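Local coordinates for hypothetical protein aq_1956 (Aquifex aeolicus, PDB 2YVT) that is of unknown function but probably acts as a metallophosphoesterase, a calcineurin-like enzyme that hydrolyses phosphate esters, at residues 83-86 with 87-90; 101-104 with 105-109; 163-166 with 167-170; 202-205 with 206-209. All coordinates share one frame; numbering follows the deposited sequence.

Interaction 1 of 4, residues 83-86 with 87-90; sequences REIG and ELGV
Arg83 and Glu87 run side by side in the same direction, one turn apart on the outer surface of a helix that is about to end. Their contact is made by hydrocarbon and oxygen rather than by paired charges: CG of Arg83 touches OE2 of Glu87 at 3.7 Å, while NH1 of Arg83 stays 4.8 Å from that OE2, and the guanidinium and carboxylate planes are turned 68° apart. The bend at chi3 of Arg83 (57°) instead carries its tip toward Glu84, where NH1 of Arg83 and OE2 of Glu84 form a long salt bridge of 3.8 Å. On the inner side Ile85 and Leu88 cross at a slant, Ile85 CD1 lying 4.0 Å from Leu88 CD1. CB of Leu88 rests against the carbonyl oxygen of Ile85. This is the C-terminal end of helix 65-86, where i to i+4 bonding gives way to i to i+3 bonds. Glu87 N still bonds to Arg83 O, but Leu88 N takes Ile85 O and Gly89 N takes Gly86 O (2.9 Å), closing a type I turn from Gly86 to Gly89, and Gly89 leaves helical space with positive phi (80°). A water donates to Ile85 O at 2.8 Å and accepts from Val90 N, while the side chain of Asn119 bonds to Gly86 O. Cut back to an alanine, Leu88 would be likely to leave CD1 of Ile85 without this neighbour and open a gap toward Lys25 of helix 21-31. Leu21 of that helix touches both Glu84 and Ile85, and Val90 leads into strand 91-95.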
loop_
_atom_site.group_PDB
_atom_site.type_symbol
_atom_site.label_atom_id
_atom_site.label_comp_id
_atom_site.label_asym_id
_atom_site.label_seq_id
_atom_site.Cartn_x
_atom_site.Cartn_y
_atom_site.Cartn_z
ATOM N N ARG A 83 -0.687 16.334 3.140
ATOM C CA ARG A 83 -0.704 17.306 4.233
ATOM C C ARG A 83 -1.218 16.678 5.536
ATOM O O ARG A 83 -0.572 16.772 6.577
ATOM C CB ARG A 83 -1.537 18.540 3.853
ATOM C CG ARG A 83 -1.808 19.482 5.019
ATOM C CD ARG A 83 -2.396 20.806 4.558
ATOM N NE ARG A 83 -3.635 20.636 3.800
ATOM C CZ ARG A 83 -4.846 20.473 4.332
ATOM N NH1 ARG A 83 -5.020 20.447 5.650
ATOM N NH2 ARG A 83 -5.897 20.327 3.533
ATOM N N GLU A 84 -2.375 16.021 5.471
ATOM C CA GLU A 84 -3.016 15.536 6.690
ATOM C C GLU A 84 -2.297 14.336 7.294
ATOM O O GLU A 84 -2.211 14.206 8.513
ATOM C CB GLU A 84 -4.512 15.283 6.457
ATOM C CG GLU A 84 -5.248 16.579 6.128
ATOM C CD GLU A 84 -6.737 16.540 6.400
ATOM O OE1 GLU A 84 -7.236 15.552 6.957
ATOM O OE2 GLU A 84 -7.408 17.525 6.044
ATOM N N ILE A 85 -1.748 13.475 6.443
ATOM C CA ILE A 85 -0.879 12.414 6.941
ATOM C C ILE A 85 0.432 12.993 7.483
ATOM O O ILE A 85 0.883 12.604 8.558
ATOM C CB ILE A 85 -0.600 11.346 5.860
ATOM C CG1 ILE A 85 -1.873 10.550 5.568
ATOM C CG2 ILE A 85 0.541 10.405 6.295
ATOM C CD1 ILE A 85 -2.393 9.704 6.748
ATOM N N GLY A 86 1.033 13.923 6.739
ATOM C CA GLY A 86 2.279 14.571 7.164
ATOM C C GLY A 86 2.173 15.201 8.544
ATOM O O GLY A 86 3.068 15.042 9.378
ATOM N N GLU A 87 1.058 15.886 8.789
ATOM C CA GLU A 87 0.811 16.557 10.072
ATOM C C GLU A 87 0.684 15.612 11.272
ATOM O O GLU A 87 0.733 16.060 12.418
ATOM C CB GLU A 87 -0.415 17.464 9.966
ATOM C CG GLU A 87 -0.148 18.688 9.100
ATOM C CD GLU A 87 -1.271 19.704 9.118
ATOM O OE1 GLU A 87 -2.302 19.465 9.787
ATOM O OE2 GLU A 87 -1.115 20.754 8.462
ATOM N N LEU A 88 0.527 14.312 11.020
ATOM C CA LEU A 88 0.537 13.335 12.112
ATOM C C LEU A 88 1.934 13.213 12.727
ATOM O O LEU A 88 2.084 12.757 13.867
ATOM C CB LEU A 88 0.037 11.966 11.637
ATOM C CG LEU A 88 -1.416 11.936 11.156
ATOM C CD1 LEU A 88 -1.725 10.561 10.578
ATOM C CD2 LEU A 88 -2.353 12.276 12.312
ATOM N N GLY A 89 2.946 13.594 11.945
ATOM C CA GLY A 89 4.311 13.795 12.449
ATOM C C GLY A 89 5.178 12.566 12.645
ATOM O O GLY A 89 6.261 12.667 13.219
ATOM N N VAL A 90 4.706 11.408 12.182
ATOM C CA VAL A 90 5.430 10.138 12.311
ATOM C C VAL A 90 6.229 9.855 11.034
ATOM O O VAL A 90 5.822 10.263 9.947
ATOM C CB VAL A 90 4.416 8.965 12.533
ATOM C CG1 VAL A 90 5.124 7.688 12.983
ATOM C CG2 VAL A 90 3.332 9.361 13.530
HETATM O O HOH W 1 2.922 11.089 9.830
#

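Interaction 2 of 4, residues 101-104 with 105-109; sequences APLK and IFLRA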
loop_
_atom_site.group_PDB
_atom_site.type_symbol
_atom_site.label_atom_id
_atom_site.label_comp_id
_atom_site.label_asym_id
_atom_site.label_seq_id
_atom_site.Cartn_x
_atom_site.Cartn_y
_atom_site.Cartn_z
ATOM N N ALA A 101 -3.838 6.698 -9.315
ATOM C CA ALA A 101 -3.396 6.867 -10.681
ATOM C C ALA A 101 -3.993 8.163 -11.236
ATOM O O ALA A 101 -5.021 8.627 -10.744
ATOM C CB ALA A 101 -3.870 5.678 -11.509
ATOM N N PRO A 102 -3.354 8.750 -12.265
ATOM C CA PRO A 102 -2.117 8.312 -12.923
ATOM C C PRO A 102 -0.894 8.302 -12.002
ATOM O O PRO A 102 -0.736 9.190 -11.148
ATOM C CB PRO A 102 -1.932 9.343 -14.047
ATOM C CG PRO A 102 -3.320 9.900 -14.280
ATOM C CD PRO A 102 -3.919 9.950 -12.908
ATOM N N LEU A 103 -0.031 7.303 -12.180
ATOM C CA LEU A 103 1.184 7.232 -11.376
ATOM C C LEU A 103 1.993 8.525 -11.445
ATOM O O LEU A 103 2.505 8.990 -10.425
ATOM C CB LEU A 103 2.058 6.043 -11.773
ATOM C CG LEU A 103 3.322 5.835 -10.933
ATOM C CD1 LEU A 103 2.999 5.599 -9.441
ATOM C CD2 LEU A 103 4.119 4.676 -11.495
ATOM N N LYS A 104 2.095 9.108 -12.637
ATOM C CA LYS A 104 2.884 10.339 -12.801
ATOM C C LYS A 104 2.350 11.475 -11.922
ATOM O O LYS A 104 3.126 12.258 -11.378
ATOM C CB LYS A 104 2.974 10.751 -14.278
ATOM C CG LYS A 104 3.781 9.736 -15.132
ATOM C CD LYS A 104 3.998 10.198 -16.572
ATOM C CE LYS A 104 4.832 9.201 -17.381
ATOM N NZ LYS A 104 4.181 7.868 -17.575
ATOM N N ILE A 105 1.025 11.546 -11.772
ATOM C CA ILE A 105 0.396 12.556 -10.922
ATOM C C ILE A 105 0.596 12.222 -9.435
ATOM O O ILE A 105 0.885 13.101 -8.617
ATOM C CB ILE A 105 -1.099 12.728 -11.283
ATOM C CG1 ILE A 105 -1.193 13.325 -12.693
ATOM C CG2 ILE A 105 -1.829 13.593 -10.242
ATOM C CD1 ILE A 105 -2.605 13.521 -13.212
ATOM N N PHE A 106 0.462 10.946 -9.089
ATOM C CA PHE A 106 0.700 10.512 -7.727
ATOM C C PHE A 106 2.134 10.844 -7.288
ATOM O O PHE A 106 2.351 11.366 -6.195
ATOM C CB PHE A 106 0.444 9.009 -7.592
ATOM C CG PHE A 106 0.664 8.500 -6.213
ATOM C CD1 PHE A 106 -0.293 8.690 -5.229
ATOM C CD2 PHE A 106 1.856 7.864 -5.886
ATOM C CE1 PHE A 106 -0.071 8.230 -3.924
ATOM C CE2 PHE A 106 2.084 7.415 -4.601
ATOM C CZ PHE A 106 1.127 7.600 -3.622
ATOM N N LEU A 107 3.105 10.547 -8.145
ATOM C CA LEU A 107 4.502 10.804 -7.796
ATOM C C LEU A 107 4.835 12.296 -7.769
ATOM O O LEU A 107 5.660 12.728 -6.969
ATOM C CB LEU A 107 5.451 10.041 -8.719
ATOM C CG LEU A 107 5.362 8.519 -8.563
ATOM C CD1 LEU A 107 6.318 7.827 -9.531
ATOM C CD2 LEU A 107 5.598 8.053 -7.131
ATOM N N ARG A 108 4.169 13.081 -8.611
ATOM C CA ARG A 108 4.327 14.528 -8.530
ATOM C C ARG A 108 3.835 15.056 -7.181
ATOM O O ARG A 108 4.487 15.902 -6.569
ATOM C CB ARG A 108 3.629 15.227 -9.700
ATOM C CG ARG A 108 3.654 16.743 -9.602
ATOM C CD ARG A 108 5.046 17.332 -9.765
ATOM N NE ARG A 108 5.046 18.746 -9.385
ATOM C CZ ARG A 108 6.084 19.562 -9.522
ATOM N NH1 ARG A 108 7.213 19.129 -10.065
ATOM N NH2 ARG A 108 5.991 20.831 -9.125
ATOM N N ALA A 109 2.698 14.545 -6.711
ATOM C CA ALA A 109 2.188 14.918 -5.395
ATOM C C ALA A 109 3.167 14.518 -4.289
ATOM O O ALA A 109 3.417 15.299 -3.368
ATOM C CB ALA A 109 0.803 14.308 -5.154
#
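Leu103 meets Leu107 one turn further along the helix, and the branch of Leu107 shows how a side chain can pack back upon its own backbone. CB of Leu107 lies 3.6 Å from Leu103 O, and CG of Leu107 comes closer to it, at 3.4 Å. That approach follows from chi1 of -66°, which sets CG beside the backbone N of Leu107 and back toward the preceding turn. CG of Leu107 also touches CD1 of Leu103 at 3.9 Å, and at the tip CD1 of Leu107 reaches both CG and CD1 of Leu103. The two leucine side chains pass each other at an angle, branch against branch, while the Phe106 ring is approached more loosely by CD1 of Leu103. With an alanine at Leu103, CG and CD1 of Leu107 would probably lose their apolar partner, leaving that branch freer to turn. Pro102, which follows a cis peptide bond, occupies the N-cap position; its O accepts a straight bond from Phe106 N (3.0 Å, 167°) and a weak one from Ile105 N. Its ring runs alongside Ile105, whose CD1 touches both CG and CD of Pro102, CD at 3.8 Å. Arg108 turns its polar end along the helix to a salt bridge with Glu112. Helix 103-112 is the crossover of a beta-alpha-beta unit between strands 91-95 and 120-122. The side chains of Pro102, just before the helix, and of Ile105 and Ala109 within it lean on helix 65-86, touching Ile67, Ile75 and Phe82 among others, while Phe106 turns to Ile42 and Pro96 in loops.

Interaction 3 of 4, residues 163-166 with 167-170; sequences YILK and FVNE
The ring of Phe167 folds back over the turn before it, meeting the carbonyl oxygen of Ile164 and the methyl carbons of Ile164 and Leu165. Both the oxygen and Leu165 CD2 approach the ring obliquely. CD2 of Phe167 comes within 3.1 Å of Ile164 O, and CE2 of Phe167 lies 4.1 Å from CG2 of Ile164. Beyond the segment the ring meets that of Phe127, the planes about 35° apart. Chi1 of Phe167, at 76°, holds the ring between its own backbone N and carbonyl carbon, a crowded position that brings the ring back along the chain. Leu165 CD2 is shared, for it touches CE2 of Phe167 and also CG2 of Val168, whose side chain lies alongside that of Leu165. The backbone tightens here from the end of helix 158-164 into a 3-10 turn: Val168 N bonds to Leu165 O at 3.1 Å, whereas the bond from Phe167 N to Ile164 O is long and weak (3.4 Å). A water donates to Leu165 O and accepts from Asn169 N, filling the i to i+4 place. Lys166, bent at chi3 and chi4, returns its NZ to Tyr163 O, in the carbonyl plane and on a lone pair, at 2.9 Å. Leu165 and Val168 meanwhile rest on Ile137 of strand 134-144. The chemistry is thus divided: apolar groups pack toward the sheet, while the lysine ammonium and the water satisfy carbonyl oxygens where the i to i+4 pattern gives way.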
loop_
_atom_site.group_PDB
_atom_site.type_symbol
_atom_site.label_atom_id
_atom_site.label_comp_id
_atom_site.label_asym_id
_atom_site.label_seq_id
_atom_site.Cartn_x
_atom_site.Cartn_y
_atom_site.Cartn_z
ATOM N N TYR A 163 10.909 -8.540 -12.864
ATOM C CA TYR A 163 11.994 -7.817 -13.511
ATOM C C TYR A 163 12.501 -6.654 -12.655
ATOM O O TYR A 163 13.709 -6.471 -12.473
ATOM C CB TYR A 163 11.525 -7.292 -14.871
ATOM C CG TYR A 163 12.617 -6.619 -15.665
ATOM C CD1 TYR A 163 13.638 -7.377 -16.249
ATOM C CD2 TYR A 163 12.644 -5.232 -15.814
ATOM C CE1 TYR A 163 14.661 -6.772 -16.976
ATOM C CE2 TYR A 163 13.667 -4.611 -16.553
ATOM C CZ TYR A 163 14.661 -5.393 -17.127
ATOM O OH TYR A 163 15.674 -4.787 -17.836
ATOM N N ILE A 164 11.573 -5.860 -12.130
ATOM C CA ILE A 164 11.944 -4.708 -11.320
ATOM C C ILE A 164 12.581 -5.136 -10.000
ATOM O O ILE A 164 13.583 -4.559 -9.575
ATOM C CB ILE A 164 10.712 -3.809 -11.037
ATOM C CG1 ILE A 164 10.225 -3.133 -12.329
ATOM C CG2 ILE A 164 11.016 -2.794 -9.912
ATOM C CD1 ILE A 164 11.228 -2.161 -12.984
ATOM N N LEU A 165 12.021 -6.168 -9.373
ATOM C CA LEU A 165 12.444 -6.554 -8.026
ATOM C C LEU A 165 13.797 -7.260 -7.968
ATOM O O LEU A 165 14.276 -7.610 -6.882
ATOM C CB LEU A 165 11.351 -7.367 -7.324
ATOM C CG LEU A 165 10.155 -6.547 -6.837
ATOM C CD1 LEU A 165 9.039 -7.468 -6.331
ATOM C CD2 LEU A 165 10.573 -5.561 -5.743
ATOM N N LYS A 166 14.433 -7.423 -9.125
ATOM C CA LYS A 166 15.812 -7.902 -9.166
ATOM C C LYS A 166 16.757 -7.001 -8.363
ATOM O O LYS A 166 17.854 -7.429 -7.987
ATOM C CB LYS A 166 16.293 -8.040 -10.610
ATOM C CG LYS A 166 15.629 -9.179 -11.371
ATOM C CD LYS A 166 16.485 -9.689 -12.536
ATOM C CE LYS A 166 17.011 -8.559 -13.413
ATOM N NZ LYS A 166 15.914 -7.714 -13.954
ATOM N N PHE A 167 16.329 -5.766 -8.079
ATOM C CA PHE A 167 17.172 -4.828 -7.321
ATOM C C PHE A 167 17.407 -5.256 -5.872
ATOM O O PHE A 167 18.403 -4.879 -5.261
ATOM C CB PHE A 167 16.677 -3.368 -7.411
ATOM C CG PHE A 167 15.457 -3.050 -6.572
ATOM C CD1 PHE A 167 15.547 -2.954 -5.184
ATOM C CD2 PHE A 167 14.233 -2.774 -7.178
ATOM C CE1 PHE A 167 14.427 -2.640 -4.417
ATOM C CE2 PHE A 167 13.110 -2.453 -6.419
ATOM C CZ PHE A 167 13.205 -2.392 -5.038
ATOM N N VAL A 168 16.490 -6.049 -5.331
ATOM C CA VAL A 168 16.563 -6.433 -3.920
ATOM C C VAL A 168 17.890 -7.135 -3.597
ATOM O O VAL A 168 18.498 -6.871 -2.556
ATOM C CB VAL A 168 15.339 -7.292 -3.505
ATOM C CG1 VAL A 168 15.425 -7.692 -2.032
ATOM C CG2 VAL A 168 14.051 -6.529 -3.767
ATOM N N ASN A 169 18.345 -7.996 -4.509
ATOM C CA ASN A 169 19.625 -8.710 -4.377
ATOM C C ASN A 169 20.877 -7.831 -4.470
ATOM O O ASN A 169 21.994 -8.311 -4.253
ATOM C CB ASN A 169 19.720 -9.819 -5.429
ATOM C CG ASN A 169 18.886 -11.039 -5.079
ATOM O OD1 ASN A 169 18.337 -11.151 -3.978
ATOM N ND2 ASN A 169 18.795 -11.971 -6.021
ATOM N N GLU A 170 20.691 -6.561 -4.812
ATOM C CA GLU A 170 21.798 -5.617 -4.934
ATOM C C GLU A 170 21.915 -4.751 -3.680
ATOM O O GLU A 170 22.866 -3.978 -3.538
ATOM C CB GLU A 170 21.610 -4.715 -6.161
ATOM C CG GLU A 170 21.183 -5.424 -7.444
ATOM C CD GLU A 170 22.338 -5.771 -8.370
ATOM O OE1 GLU A 170 23.498 -5.400 -8.077
ATOM O OE2 GLU A 170 22.071 -6.416 -9.406
HETATM O O HOH W 2 16.180 -9.572 -6.134
#

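Interaction 4 of 4, residues 202-205 with 206-209; sequences AVVN and TIIK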
loop_
_atom_site.group_PDB
_atom_site.type_symbol
_atom_site.label_atom_id
_atom_site.label_comp_id
_atom_site.label_asym_id
_atom_site.label_seq_id
_atom_site.Cartn_x
_atom_site.Cartn_y
_atom_site.Cartn_z
ATOM N N ALA A 202 -1.326 -14.810 -6.830
ATOM C CA ALA A 202 -0.217 -15.757 -6.794
ATOM C C ALA A 202 1.102 -15.071 -7.099
ATOM O O ALA A 202 2.164 -15.576 -6.748
ATOM C CB ALA A 202 -0.457 -16.886 -7.788
ATOM N N VAL A 203 1.040 -13.912 -7.760
ATOM C CA VAL A 203 2.258 -13.159 -8.040
ATOM C C VAL A 203 2.940 -12.798 -6.726
ATOM O O VAL A 203 4.164 -12.853 -6.610
ATOM C CB VAL A 203 1.964 -11.887 -8.865
ATOM C CG1 VAL A 203 3.203 -11.013 -8.950
ATOM C CG2 VAL A 203 1.477 -12.273 -10.254
ATOM N N VAL A 204 2.136 -12.456 -5.721
ATOM C CA VAL A 204 2.688 -12.041 -4.440
ATOM C C VAL A 204 3.234 -13.248 -3.660
ATOM O O VAL A 204 4.276 -13.146 -3.019
ATOM C CB VAL A 204 1.681 -11.191 -3.627
ATOM C CG1 VAL A 204 2.312 -10.717 -2.338
ATOM C CG2 VAL A 204 1.244 -9.982 -4.465
ATOM N N ASN A 205 2.569 -14.400 -3.740
ATOM C CA ASN A 205 3.167 -15.608 -3.139
ATOM C C ASN A 205 4.528 -15.861 -3.756
ATOM O O ASN A 205 5.475 -16.241 -3.069
ATOM C CB ASN A 205 2.282 -16.846 -3.328
ATOM C CG ASN A 205 0.957 -16.716 -2.627
ATOM O OD1 ASN A 205 0.704 -17.355 -1.589
ATOM N ND2 ASN A 205 0.104 -15.878 -3.168
ATOM N N THR A 206 4.610 -15.631 -5.063
ATOM C CA THR A 206 5.841 -15.848 -5.805
ATOM C C THR A 206 6.930 -14.851 -5.396
ATOM O O THR A 206 8.069 -15.257 -5.164
ATOM C CB THR A 206 5.588 -15.829 -7.325
ATOM O OG1 THR A 206 4.588 -16.806 -7.662
ATOM C CG2 THR A 206 6.862 -16.134 -8.084
ATOM N N ILE A 207 6.575 -13.565 -5.288
ATOM C CA ILE A 207 7.508 -12.544 -4.792
ATOM C C ILE A 207 8.021 -12.900 -3.404
ATOM O O ILE A 207 9.199 -12.756 -3.108
ATOM C CB ILE A 207 6.850 -11.146 -4.624
ATOM C CG1 ILE A 207 6.258 -10.608 -5.921
ATOM C CG2 ILE A 207 7.864 -10.156 -4.023
ATOM C CD1 ILE A 207 5.477 -9.316 -5.698
ATOM N N ILE A 208 7.112 -13.340 -2.537
ATOM C CA ILE A 208 7.472 -13.696 -1.179
ATOM C C ILE A 208 8.448 -14.877 -1.174
ATOM O O ILE A 208 9.423 -14.871 -0.429
ATOM C CB ILE A 208 6.213 -13.971 -0.331
ATOM C CG1 ILE A 208 5.521 -12.642 0.007
ATOM C CG2 ILE A 208 6.559 -14.759 0.931
ATOM C CD1 ILE A 208 4.156 -12.795 0.653
ATOM N N LYS A 209 8.195 -15.863 -2.033
ATOM C CA LYS A 209 9.090 -17.011 -2.175
ATOM C C LYS A 209 10.466 -16.556 -2.669
ATOM O O LYS A 209 11.501 -16.971 -2.136
ATOM C CB LYS A 209 8.465 -18.051 -3.120
ATOM C CG LYS A 209 9.425 -19.092 -3.721
ATOM C CD LYS A 209 9.825 -20.159 -2.719
ATOM C CE LYS A 209 10.704 -21.227 -3.378
ATOM N NZ LYS A 209 11.070 -22.289 -2.418
#
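Chi1 of Thr206, -56°, sets OG1 beside the backbone N of its own residue and turns it back to Ala202 O. Thr206 OG1 donates to Ala202 O at 2.9 Å, and Thr206 N donates to the same Ala202 O at 3.0 Å; the two donors reach it from opposite faces of the carbonyl plane, so one oxygen is gripped by two bonds from a single residue. Arg158 NH1 is hydrogen-bonded to the same OG1, which fixes the hydroxyl further. Ile207 has a similar first torsion (chi1 -59°), bringing its CG1 within 3.1 Å of Val203 O and its CD1 toward CG1 of Val203, at 4.3 Å. Ile208 sets its CD1 across Val204, 4.1 Å from CG1 of that valine. Backbone bonds of regular i to i+4 spacing run beneath, from Ile207 N to Val203 O, Ile208 N to Val204 O and Lys209 N to Asn205 O. Helix 202-211 is the crossover between parallel strands 175-180 and 215-218. Val204 and Ile207 pack on Phe180 of the first strand, Ile208 on Thr231 and Val233 of strand 231-235, and Ala202, Val203 and Thr206 lie against helix 158-164.

Overall arrangement
All four contacts are local, yet each reflects its place in the fold. Interactions 1 and 3 lie where a helix gives out, and in each a water links a carbonyl oxygen to a later backbone N-H. Interaction 2 starts a crossover helix at its N-cap and interaction 4 lies within another; both pack mostly through aliphatic groups, interaction 4 adding a threonine hydroxyl bond. Interaction 3, where an aromatic ring and a lysine divide the work, is a surface contact; the others are partly buried. It touches interaction 4, Leu165 CD1 meeting Ile207 CG2 at 3.7 Å. Interaction 1, with its Arg-Glu surface pair, ends helix 65-86, and interaction 2 packs on the same helix. Interactions 1 and 4 have centres about 32 Å apart.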